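Local coordinates for 2-oxoglutarate dehydrogenase E3 component (Thermus thermophilus, PDB 2YQU), which probably reoxidises protein-bound dihydrolipoyl groups with NAD(+), using one bound FAD per subunit, as the E3 component of the 2-oxoglutarate dehydrogenase complex, at residues V349-T352 / E353-K357; L75-P78 / A79-H83. All coordinates share one frame; numbering follows the deposited sequence.

Contact 1. Residues V349-T352 / E353-K357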
# COMPACT_ATOMS: atom_id res chain seq x y z
N VAL A 349 0.93 1.23 -14.88
CA VAL A 349 -0.10 0.27 -15.23
C VAL A 349 -0.94 0.86 -16.37
O VAL A 349 -1.16 2.08 -16.43
CB VAL A 349 -0.96 -0.15 -14.00
CG1 VAL A 349 -1.74 1.01 -13.44
CG2 VAL A 349 -1.89 -1.30 -14.35
N GLY A 350 -1.38 -0.00 -17.27
CA GLY A 350 -2.11 0.43 -18.44
C GLY A 350 -1.19 1.19 -19.38
O GLY A 350 0.02 0.98 -19.38
N TYR A 351 -1.77 2.09 -20.17
CA TYR A 351 -1.03 2.78 -21.22
C TYR A 351 -0.28 3.99 -20.69
O TYR A 351 -0.78 4.70 -19.82
CB TYR A 351 -1.99 3.22 -22.34
CG TYR A 351 -2.51 2.09 -23.20
CD1 TYR A 351 -3.88 1.90 -23.40
CD2 TYR A 351 -1.63 1.21 -23.83
CE1 TYR A 351 -4.35 0.87 -24.19
CE2 TYR A 351 -2.09 0.17 -24.62
CZ TYR A 351 -3.45 0.01 -24.80
OH TYR A 351 -3.91 -1.03 -25.58
N THR A 352 0.91 4.23 -21.24
CA THR A 352 1.62 5.47 -21.02
C THR A 352 1.05 6.56 -21.91
O THR A 352 0.33 6.27 -22.86
CB THR A 352 3.12 5.33 -21.33
OG1 THR A 352 3.29 5.02 -22.72
CG2 THR A 352 3.77 4.17 -20.57
N GLU A 353 1.37 7.81 -21.59
CA GLU A 353 1.06 8.93 -22.46
C GLU A 353 1.63 8.70 -23.87
O GLU A 353 0.97 9.02 -24.84
CB GLU A 353 1.62 10.23 -21.88
CG GLU A 353 0.88 10.71 -20.64
CD GLU A 353 0.97 12.20 -20.45
OE1 GLU A 353 0.70 12.93 -21.42
OE2 GLU A 353 1.30 12.63 -19.32
N GLU A 354 2.82 8.11 -23.95
CA GLU A 354 3.49 7.84 -25.23
C GLU A 354 2.66 6.88 -26.08
O GLU A 354 2.48 7.11 -27.27
CB GLU A 354 4.89 7.26 -25.01
CG GLU A 354 5.91 8.28 -24.52
CD GLU A 354 5.62 8.76 -23.12
OE1 GLU A 354 5.64 7.91 -22.20
OE2 GLU A 354 5.35 9.97 -22.94
N GLU A 355 2.14 5.83 -25.45
CA GLU A 355 1.32 4.84 -26.14
C GLU A 355 -0.02 5.44 -26.57
O GLU A 355 -0.48 5.17 -27.67
CB GLU A 355 1.12 3.59 -25.27
CG GLU A 355 2.39 2.79 -25.10
CD GLU A 355 2.30 1.69 -24.05
OE1 GLU A 355 2.74 0.57 -24.33
OE2 GLU A 355 1.78 1.95 -22.95
N LEU A 356 -0.64 6.25 -25.72
CA LEU A 356 -1.91 6.89 -26.06
C LEU A 356 -1.75 7.84 -27.25
O LEU A 356 -2.56 7.82 -28.17
CB LEU A 356 -2.48 7.66 -24.86
CG LEU A 356 -2.85 6.84 -23.62
CD1 LEU A 356 -3.50 7.73 -22.57
CD2 LEU A 356 -3.74 5.66 -23.96
N LYS A 357 -0.69 8.66 -27.23
CA LYS A 357 -0.42 9.59 -28.32
C LYS A 357 -0.18 8.84 -29.63
O LYS A 357 -0.67 9.27 -30.67
CB LYS A 357 0.81 10.45 -28.02
CG LYS A 357 0.60 11.52 -26.96
CD LYS A 357 1.96 12.00 -26.46
CE LYS A 357 1.89 13.27 -25.63
NZ LYS A 357 3.27 13.77 -25.36
O HOH W 1 2.76 0.45 -20.87
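Thr352 and Leu356 are joined by an i to i+4 backbone bond at the start of the helix that begins at Glu353: Leu356 N donates to Thr352 O over 3.0 Å, with the donor slightly out of the carbonyl plane. The chain reaches this point as strand 345-350, passes Gly350 at a positive phi, and turns through Tyr351 into the N-cap residue Thr352.

Two reciprocal bonds define a capping box. Thr352 OG1 sits between its own backbone N and carbonyl carbon (chi1 63°), a rotation that brings it to Glu355 N at 3.1 Å. In return Glu355 OE2 takes the amide of Thr352, N to OE2 3.0 Å, through its anti lone pair and along a nearly straight N-H line of 168°. A water molecule also donates to this oxygen, 2.7 Å from Glu355 OE2, and it donates to Gly350 O as well, tying the carboxylate to the end of the strand. With at least two donors on OE2, the negative charge is likely to be stabilised, and its place at the helix N-terminus would help.

The Tyr351 ring stands almost perpendicular to that carboxylate, 84° between planes, with Glu355 CD at the ring edge and in its plane. Leu356 CD2 lies 3.4 Å from Tyr351 CB, an apolar contact on the same turn.

Around this turn, Tyr351 O is bonded to His401 NE2 of strand 397-404, and Leu356 packs on Leu398 of that strand. Glu353 reaches strands 363-369 and 385-391, by a hydrogen bond to Tyr363 and a salt bridge to Lys387, while Glu354 OE1 accepts from Leu208 N at the start of helix 208-221.

Contact 2. Residues L75-P78 / A79-H83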
# COMPACT_ATOMS: atom_id res chain seq x y z
N LEU A 75 27.14 -2.29 8.30
CA LEU A 75 26.71 -3.40 7.46
C LEU A 75 27.26 -4.70 8.02
O LEU A 75 28.43 -4.78 8.43
CB LEU A 75 27.20 -3.18 6.02
CG LEU A 75 27.12 -4.40 5.08
CD1 LEU A 75 25.67 -4.81 4.82
CD2 LEU A 75 27.84 -4.11 3.78
N ASP A 76 26.39 -5.70 8.06
CA ASP A 76 26.72 -7.07 8.43
C ASP A 76 26.38 -7.91 7.21
O ASP A 76 25.29 -8.47 7.10
CB ASP A 76 25.90 -7.47 9.67
CG ASP A 76 26.24 -8.85 10.19
OD1 ASP A 76 26.90 -9.64 9.48
OD2 ASP A 76 25.86 -9.26 11.31
N LEU A 77 27.32 -7.97 6.26
CA LEU A 77 27.06 -8.61 4.97
C LEU A 77 26.68 -10.09 5.07
O LEU A 77 25.75 -10.50 4.38
CB LEU A 77 28.23 -8.41 4.00
CG LEU A 77 27.97 -8.76 2.53
CD1 LEU A 77 26.68 -8.14 2.00
CD2 LEU A 77 29.16 -8.32 1.69
N PRO A 78 27.36 -10.88 5.91
CA PRO A 78 26.96 -12.28 6.11
C PRO A 78 25.51 -12.41 6.59
O PRO A 78 24.80 -13.28 6.09
CB PRO A 78 27.92 -12.79 7.19
CG PRO A 78 29.08 -11.85 7.17
CD PRO A 78 28.56 -10.54 6.69
N ALA A 79 25.09 -11.54 7.50
CA ALA A 79 23.72 -11.56 8.02
C ALA A 79 22.72 -11.10 6.96
O ALA A 79 21.63 -11.65 6.86
CB ALA A 79 23.61 -10.69 9.27
N LEU A 80 23.11 -10.12 6.14
CA LEU A 80 22.28 -9.61 5.05
C LEU A 80 22.03 -10.71 4.02
O LEU A 80 20.90 -10.93 3.60
CB LEU A 80 22.96 -8.41 4.37
CG LEU A 80 22.10 -7.61 3.38
CD1 LEU A 80 21.21 -6.65 4.12
CD2 LEU A 80 22.95 -6.86 2.37
N MET A 81 23.09 -11.43 3.67
CA MET A 81 23.01 -12.50 2.67
C MET A 81 22.29 -13.72 3.25
O MET A 81 21.60 -14.43 2.53
CB MET A 81 24.40 -12.87 2.17
CG MET A 81 25.05 -11.78 1.34
SD MET A 81 24.19 -11.52 -0.21
CE MET A 81 25.06 -10.14 -0.85
N ALA A 82 22.44 -13.94 4.56
CA ALA A 82 21.77 -15.05 5.23
C ALA A 82 20.26 -14.84 5.21
O ALA A 82 19.51 -15.78 4.99
CB ALA A 82 22.27 -15.20 6.65
N HIS A 83 19.82 -13.60 5.42
CA HIS A 83 18.39 -13.28 5.35
C HIS A 83 17.87 -13.56 3.94
O HIS A 83 16.83 -14.18 3.77
CB HIS A 83 18.14 -11.81 5.73
CG HIS A 83 16.74 -11.37 5.46
ND1 HIS A 83 15.66 -11.82 6.20
CD2 HIS A 83 16.23 -10.55 4.51
CE1 HIS A 83 14.55 -11.29 5.72
NE2 HIS A 83 14.87 -10.51 4.70
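Asp76 meets Ala79 and Leu80 at the start of helix 77-102, and four hydrogen bonds cross this turn. Three are the regular i to i+4 backbone bonds that open the helix. Leu80 N to Asp76 O is 2.9 Å with a C=O...N angle of 163°, so the donor lies nearly on the carbonyl axis. Met81 N to Leu77 O follows it, and Ala82 N to Pro78 O is more bent.

The fourth polar bond is a side-chain cap. Asp76 CG is anti to the backbone N (chi1 -176°), which swings the carboxylate forward over the first turn, and Ala79 N donates to Asp76 OD1 at 3.3 Å. The donor comes from well above the carboxylate plane, 65° out of it. The Ala79 methyl lies against the same group, with Ala79 CB 3.3 Å from Asp76 CG. An alanine in place of Asp76 would remove the carboxylate, so that Ala79 N would probably be left without its side-chain acceptor and the helix start without a nearby negative charge.

Apolar contacts occupy another side of the turn. Leu77 and Met81 extend alongside each other, with Leu77 CD1 3.8 Å from Met81 CE. The same Leu77 methyl, CD1, meets Leu80 CD2 at 4.0 Å. Leu75 CD1 reaches that Leu80 methyl too, its side chain crossing Leu80 at about a right angle. Leu80 itself is buried against Leu51, Thr54 and Ile58 of helix 45-63 and packs on Leu66 of the second subunit, while His83 NE2 is hydrogen-bonded to Ala378 O of that subunit.

Asp76 is thus a classical helix N-cap, where strand 68-75 passes into the long helix 77-102 at the dimer interface.

In the fold
Contact 2 comes first along the chain, at the start of helix 77-102 in the nucleotide-binding part of the chain, and contact 1 follows much later, where strand 345-350 of the antiparallel sheet leads into helix 353-359 in the dimerisation domain. Their centres are 40 Å apart and their nearest atoms about 27 Å, on opposite sides of the chain's centre, so neither touches the other. Both are strand-to-helix turns with a side-chain N-cap, but contact 1 is a reciprocal capping box and contact 2 a one-way aspartate cap. Contact 2 lies at the subunit interface of this dimeric flavoprotein, whereas no other chain of the assembly touches contact 1.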